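Local structure of acetylcholine-binding protein (Bulinus truncatus, 2BJ0) at residues L50-S55 with P83-Y88; V27-K32 with I137-W142. The protein probably binds acetylcholine as a soluble pentamer, serving as a structural counterpart of the ligand-binding domain of nicotinic acetylcholine receptors. All coordinates share one frame; numbering follows the deposited sequence.

Interaction 1 (L50-S55 with P83-Y88); sequences LWTQAS and PDLSFY
Leu50 and Thr52 pack against Phe87 and Leu85 in an apolar, buried contact between the two sheets of an immunoglobulin-like beta sandwich, close to the centre of the subunit. Strand 45-57 belongs to one sheet and strand 85-87 to the other; the axes of the two short segments approach to 11.2 Å and run roughly antiparallel, at 152°. No hydrogen bond crosses such a gap, and the side chains have to fill it. Every second residue of 50-55 is directed inward: Leu50, Thr52 and Ala54 face the other layer, while Trp51 and Gln53 lie on the outer surface of their sheet, where Trp51 meets Trp142 of a neighbouring subunit edge-to-face and Gln53 packs on Cys186 of that subunit. On the other strand Leu85 and Phe87 point inward in the same manner. Asp84, at the centre of an inverse gamma turn, takes no part in this packing; its carboxylate is hydrogen-bonded to Ser141, Thr143 and His144.

Thr52 turns its methyl to the sandwich core, where CG2 meets Leu85 CD1 at 4.0 Å, and its OG1 lies near the Phe87 ring, 4.3 Å from CZ. The Phe87 ring is also packed by Val118, Ile137 and Val139. Leu50 and Phe87 lie alongside each other, pointing opposite ways. Leu50 has chi1 at -178°, which swings CG to the side opposite the backbone N and carries the branch across to the ring, and CD2 settles obliquely on its outer end, 3.6 Å from Phe87 CE1 and 3.8 Å from Phe87 CZ.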
loop_
_atom_site.group_PDB
_atom_site.type_symbol
_atom_site.label_atom_id
_atom_site.label_comp_id
_atom_site.label_asym_id
_atom_site.label_seq_id
_atom_site.Cartn_x
_atom_site.Cartn_y
_atom_site.Cartn_z
ATOM N N LEU A 50 19.399 3.744 -6.627
ATOM C CA LEU A 50 19.899 3.183 -7.873
ATOM C C LEU A 50 18.897 3.487 -8.987
ATOM O O LEU A 50 17.692 3.198 -8.845
ATOM C CB LEU A 50 20.046 1.668 -7.686
ATOM C CG LEU A 50 20.596 0.790 -8.818
ATOM C CD1 LEU A 50 22.116 1.025 -9.027
ATOM C CD2 LEU A 50 20.314 -0.689 -8.559
ATOM N N TRP A 51 19.360 4.100 -10.082
ATOM C CA TRP A 51 18.574 4.095 -11.313
ATOM C C TRP A 51 18.983 2.902 -12.143
ATOM O O TRP A 51 20.176 2.660 -12.299
ATOM C CB TRP A 51 18.841 5.343 -12.146
ATOM C CG TRP A 51 18.578 6.643 -11.483
ATOM C CD1 TRP A 51 18.045 6.868 -10.217
ATOM C CD2 TRP A 51 18.803 7.934 -12.053
ATOM N NE1 TRP A 51 17.927 8.224 -9.997
ATOM C CE2 TRP A 51 18.381 8.900 -11.100
ATOM C CE3 TRP A 51 19.325 8.384 -13.281
ATOM C CZ2 TRP A 51 18.480 10.270 -11.332
ATOM C CZ3 TRP A 51 19.409 9.766 -13.511
ATOM C CH2 TRP A 51 18.982 10.678 -12.543
ATOM N N THR A 52 17.993 2.164 -12.646
ATOM C CA THR A 52 18.165 1.059 -13.576
ATOM C C THR A 52 17.707 1.588 -14.902
ATOM O O THR A 52 16.583 2.033 -15.009
ATOM C CB THR A 52 17.271 -0.149 -13.200
ATOM O OG1 THR A 52 17.813 -0.794 -12.046
ATOM C CG2 THR A 52 17.364 -1.275 -14.271
ATOM N N GLN A 53 18.574 1.565 -15.912
ATOM C CA GLN A 53 18.200 2.078 -17.211
ATOM C C GLN A 53 18.005 0.902 -18.119
ATOM O O GLN A 53 18.985 0.317 -18.563
ATOM C CB GLN A 53 19.287 3.014 -17.774
ATOM C CG GLN A 53 19.787 4.060 -16.789
ATOM C CD GLN A 53 20.880 4.982 -17.341
ATOM O OE1 GLN A 53 21.062 6.077 -16.829
ATOM N NE2 GLN A 53 21.600 4.540 -18.378
ATOM N N ALA A 54 16.750 0.531 -18.372
ATOM C CA ALA A 54 16.453 -0.658 -19.141
ATOM C C ALA A 54 15.914 -0.295 -20.517
ATOM O O ALA A 54 14.989 0.518 -20.628
ATOM C CB ALA A 54 15.431 -1.532 -18.408
ATOM N N SER A 55 16.466 -0.898 -21.571
ATOM C CA SER A 55 15.862 -0.706 -22.879
ATOM C C SER A 55 15.698 -1.976 -23.675
ATOM O O SER A 55 16.451 -2.942 -23.510
ATOM C CB SER A 55 16.537 0.403 -23.688
ATOM O OG SER A 55 17.934 0.349 -23.578
ATOM N N PRO A 83 10.075 -5.542 -18.387
ATOM C CA PRO A 83 10.877 -6.638 -17.813
ATOM C C PRO A 83 10.559 -6.874 -16.338
ATOM O O PRO A 83 10.449 -5.921 -15.579
ATOM C CB PRO A 83 12.313 -6.121 -17.968
ATOM C CG PRO A 83 12.249 -5.276 -19.225
ATOM C CD PRO A 83 10.925 -4.511 -19.034
ATOM N N ASP A 84 10.447 -8.132 -15.932
ATOM C CA ASP A 84 10.255 -8.447 -14.518
ATOM C C ASP A 84 11.599 -8.563 -13.802
ATOM O O ASP A 84 11.897 -9.594 -13.212
ATOM C CB ASP A 84 9.428 -9.723 -14.356
ATOM C CG ASP A 84 10.142 -10.962 -14.901
ATOM O OD1 ASP A 84 10.893 -10.806 -15.909
ATOM O OD2 ASP A 84 10.035 -12.100 -14.371
ATOM N N LEU A 85 12.392 -7.493 -13.821
ATOM C CA LEU A 85 13.682 -7.470 -13.124
ATOM C C LEU A 85 13.494 -7.529 -11.621
ATOM O O LEU A 85 12.675 -6.791 -11.062
ATOM C CB LEU A 85 14.472 -6.210 -13.462
ATOM C CG LEU A 85 14.832 -6.036 -14.933
ATOM C CD1 LEU A 85 15.328 -4.632 -15.083
ATOM C CD2 LEU A 85 15.873 -7.076 -15.372
ATOM N N SER A 86 14.211 -8.438 -10.984
ATOM C CA SER A 86 14.233 -8.505 -9.544
ATOM C C SER A 86 15.669 -8.381 -9.103
ATOM O O SER A 86 16.617 -8.765 -9.843
ATOM C CB SER A 86 13.630 -9.826 -9.024
ATOM O OG SER A 86 12.251 -9.965 -9.378
ATOM N N PHE A 87 15.841 -7.852 -7.906
ATOM C CA PHE A 87 17.127 -7.898 -7.228
ATOM C C PHE A 87 17.186 -9.198 -6.453
ATOM O O PHE A 87 16.519 -9.344 -5.413
ATOM C CB PHE A 87 17.287 -6.720 -6.293
ATOM C CG PHE A 87 17.260 -5.390 -6.998
ATOM C CD1 PHE A 87 18.399 -4.889 -7.602
ATOM C CD2 PHE A 87 16.094 -4.625 -7.032
ATOM C CE1 PHE A 87 18.385 -3.662 -8.261
ATOM C CE2 PHE A 87 16.079 -3.389 -7.703
ATOM C CZ PHE A 87 17.232 -2.912 -8.310
ATOM N N TYR A 88 17.994 -10.132 -6.949
ATOM C CA TYR A 88 18.087 -11.476 -6.403
ATOM C C TYR A 88 18.548 -11.508 -4.948
ATOM O O TYR A 88 18.200 -12.444 -4.211
ATOM C CB TYR A 88 19.010 -12.321 -7.285
ATOM C CG TYR A 88 18.272 -13.013 -8.413
ATOM C CD1 TYR A 88 17.693 -12.286 -9.465
ATOM C CD2 TYR A 88 18.100 -14.404 -8.391
ATOM C CE1 TYR A 88 16.987 -12.938 -10.492
ATOM C CE2 TYR A 88 17.405 -15.071 -9.397
ATOM C CZ TYR A 88 16.855 -14.345 -10.446
ATOM O OH TYR A 88 16.153 -15.056 -11.418
#

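Interaction 2 (V27-K32 with I137-W142); sequences VSLNFK and IKVGSW
Phe31 and Leu29 meet a single residue, Val139, through apolar contacts alone. Phe31 and Val139 reach toward each other from the two layers, and the ring presents its outer end: CZ lies 3.8 Å from Val139 CG2 and CE1 4.0 Å from the same methyl, which sits obliquely to the ring. The two methyls of Val139 divide the work. Its chi1 of -167° sets CG1 anti to the backbone N, and CG2 beside that N and anti to the carbonyl carbon; CG2 serves Phe31, whereas CG1 makes the looser contact with Leu29 CD1, at 4.4 Å. Backbones stay well apart, the nearest CA atoms being those of Leu29 and Val139, 9.5 Å from each other.

Among the polar groups beside the contact, Lys32 forms salt bridges with Glu156 and Glu163, and Ser141 OG is hydrogen-bonded to His144 N. Trp142, just past the strand, gives its NE1 hydrogen to Val113 O of a neighbouring subunit.

Further hydrophobic neighbours close round the same spot: Ile196 beside Phe31, and Ile194 and Leu151 beside Leu29. Aliphatic and aromatic groups interleaved between two layers of strands, with no hydrogen bond between 27-32 and 137-142, form the core of an immunoglobulin-like beta sandwich.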
loop_
_atom_site.group_PDB
_atom_site.type_symbol
_atom_site.label_atom_id
_atom_site.label_comp_id
_atom_site.label_asym_id
_atom_site.label_seq_id
_atom_site.Cartn_x
_atom_site.Cartn_y
_atom_site.Cartn_z
ATOM N N VAL A 27 17.569 -7.277 -23.758
ATOM C CA VAL A 27 17.275 -6.178 -22.885
ATOM C C VAL A 27 18.578 -5.623 -22.377
ATOM O O VAL A 27 19.345 -6.338 -21.758
ATOM C CB VAL A 27 16.370 -6.640 -21.716
ATOM C CG1 VAL A 27 16.115 -5.490 -20.744
ATOM C CG2 VAL A 27 15.075 -7.189 -22.262
ATOM N N SER A 28 18.837 -4.348 -22.640
ATOM C CA SER A 28 20.063 -3.730 -22.180
ATOM C C SER A 28 19.844 -3.017 -20.868
ATOM O O SER A 28 18.885 -2.259 -20.752
ATOM C CB SER A 28 20.528 -2.704 -23.198
ATOM O OG SER A 28 20.484 -3.280 -24.489
ATOM N N LEU A 29 20.751 -3.227 -19.915
ATOM C CA LEU A 29 20.724 -2.555 -18.604
ATOM C C LEU A 29 21.997 -1.795 -18.362
ATOM O O LEU A 29 23.096 -2.306 -18.624
ATOM C CB LEU A 29 20.619 -3.574 -17.469
ATOM C CG LEU A 29 19.379 -4.446 -17.421
ATOM C CD1 LEU A 29 19.405 -5.357 -16.182
ATOM C CD2 LEU A 29 18.151 -3.533 -17.453
ATOM N N ASN A 30 21.839 -0.571 -17.884
ATOM C CA ASN A 30 22.907 0.246 -17.324
ATOM C C ASN A 30 22.381 0.732 -15.982
ATOM O O ASN A 30 21.178 0.671 -15.758
ATOM C CB ASN A 30 23.255 1.417 -18.248
ATOM C CG ASN A 30 24.227 1.007 -19.371
ATOM O OD1 ASN A 30 23.962 1.241 -20.542
ATOM N ND2 ASN A 30 25.335 0.357 -19.000
ATOM N N PHE A 31 23.260 1.195 -15.100
ATOM C CA PHE A 31 22.866 1.572 -13.759
ATOM C C PHE A 31 23.547 2.848 -13.368
ATOM O O PHE A 31 24.641 3.153 -13.839
ATOM C CB PHE A 31 23.210 0.468 -12.734
ATOM C CG PHE A 31 22.517 -0.830 -12.981
ATOM C CD1 PHE A 31 21.246 -1.067 -12.458
ATOM C CD2 PHE A 31 23.135 -1.834 -13.710
ATOM C CE1 PHE A 31 20.592 -2.254 -12.674
ATOM C CE2 PHE A 31 22.489 -3.030 -13.924
ATOM C CZ PHE A 31 21.204 -3.252 -13.402
ATOM N N LYS A 32 22.894 3.590 -12.490
ATOM C CA LYS A 32 23.482 4.750 -11.872
ATOM C C LYS A 32 23.328 4.582 -10.365
ATOM O O LYS A 32 22.195 4.603 -9.845
ATOM C CB LYS A 32 22.768 6.037 -12.324
ATOM C CG LYS A 32 22.834 6.324 -13.834
ATOM C CD LYS A 32 24.195 6.917 -14.181
ATOM C CE LYS A 32 24.519 6.660 -15.612
ATOM N NZ LYS A 32 25.867 7.192 -15.960
ATOM N N ILE A 137 25.348 -6.166 -5.990
ATOM C CA ILE A 137 23.909 -6.201 -6.252
ATOM C C ILE A 137 23.634 -7.056 -7.492
ATOM O O ILE A 137 24.210 -6.816 -8.554
ATOM C CB ILE A 137 23.354 -4.766 -6.440
ATOM C CG1 ILE A 137 23.460 -3.958 -5.159
ATOM C CG2 ILE A 137 21.899 -4.814 -6.932
ATOM C CD1 ILE A 137 23.415 -2.440 -5.414
ATOM N N LYS A 138 22.747 -8.039 -7.346
ATOM C CA LYS A 138 22.419 -8.977 -8.414
ATOM C C LYS A 138 21.036 -8.674 -8.996
ATOM O O LYS A 138 20.034 -8.676 -8.262
ATOM C CB LYS A 138 22.500 -10.412 -7.882
ATOM C CG LYS A 138 22.350 -11.493 -8.958
ATOM C CD LYS A 138 22.586 -12.900 -8.359
ATOM C CE LYS A 138 21.908 -14.015 -9.179
ATOM N NZ LYS A 138 22.106 -15.359 -8.525
ATOM N N VAL A 139 20.986 -8.387 -10.302
ATOM C CA VAL A 139 19.738 -8.065 -10.989
ATOM C C VAL A 139 19.497 -8.993 -12.166
ATOM O O VAL A 139 20.408 -9.217 -13.007
ATOM C CB VAL A 139 19.798 -6.629 -11.584
ATOM C CG1 VAL A 139 18.395 -6.163 -12.018
ATOM C CG2 VAL A 139 20.434 -5.639 -10.611
ATOM N N GLY A 140 18.287 -9.521 -12.276
ATOM C CA GLY A 140 17.947 -10.289 -13.482
ATOM C C GLY A 140 16.459 -10.546 -13.538
ATOM O O GLY A 140 15.734 -10.163 -12.607
ATOM N N SER A 141 15.987 -11.150 -14.626
ATOM C CA SER A 141 14.582 -11.489 -14.716
ATOM C C SER A 141 14.289 -12.616 -13.754
ATOM O O SER A 141 15.038 -13.602 -13.663
ATOM C CB SER A 141 14.198 -11.889 -16.124
ATOM O OG SER A 141 12.924 -12.471 -16.163
ATOM N N TRP A 142 13.193 -12.470 -13.024
ATOM C CA TRP A 142 12.800 -13.506 -12.099
ATOM C C TRP A 142 12.253 -14.741 -12.784
ATOM O O TRP A 142 12.419 -15.842 -12.263
ATOM C CB TRP A 142 11.744 -12.970 -11.126
ATOM C CG TRP A 142 11.523 -13.869 -9.952
ATOM C CD1 TRP A 142 10.403 -14.577 -9.672
ATOM C CD2 TRP A 142 12.458 -14.164 -8.906
ATOM N NE1 TRP A 142 10.569 -15.285 -8.505
ATOM C CE2 TRP A 142 11.821 -15.046 -8.011
ATOM C CE3 TRP A 142 13.768 -13.744 -8.617
ATOM C CZ2 TRP A 142 12.439 -15.528 -6.858
ATOM C CZ3 TRP A 142 14.389 -14.228 -7.460
ATOM C CH2 TRP A 142 13.723 -15.124 -6.607
#

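In the fold
Interactions 1 and 2 illustrate how one sandwich core is built from repeated contacts between the same two sheets. Their centres lie 4 Å apart, near the centre of the subunit. Strands 25-40 and 45-57 are consecutive and adjacent in one sheet; 85-87 and 133-141 are neighbours in the other. Along the chain the order is 27-32, 50-55, 83-88, 137-142, so interaction 1 falls between the two halves of interaction 2. Within the first sheet, Gln53 N probably donates a hydrogen bond to Asn30 O. Thr52 OG1 also packs on Phe31 CE1, 3.2 Å away, so the two contacts share one continuous core.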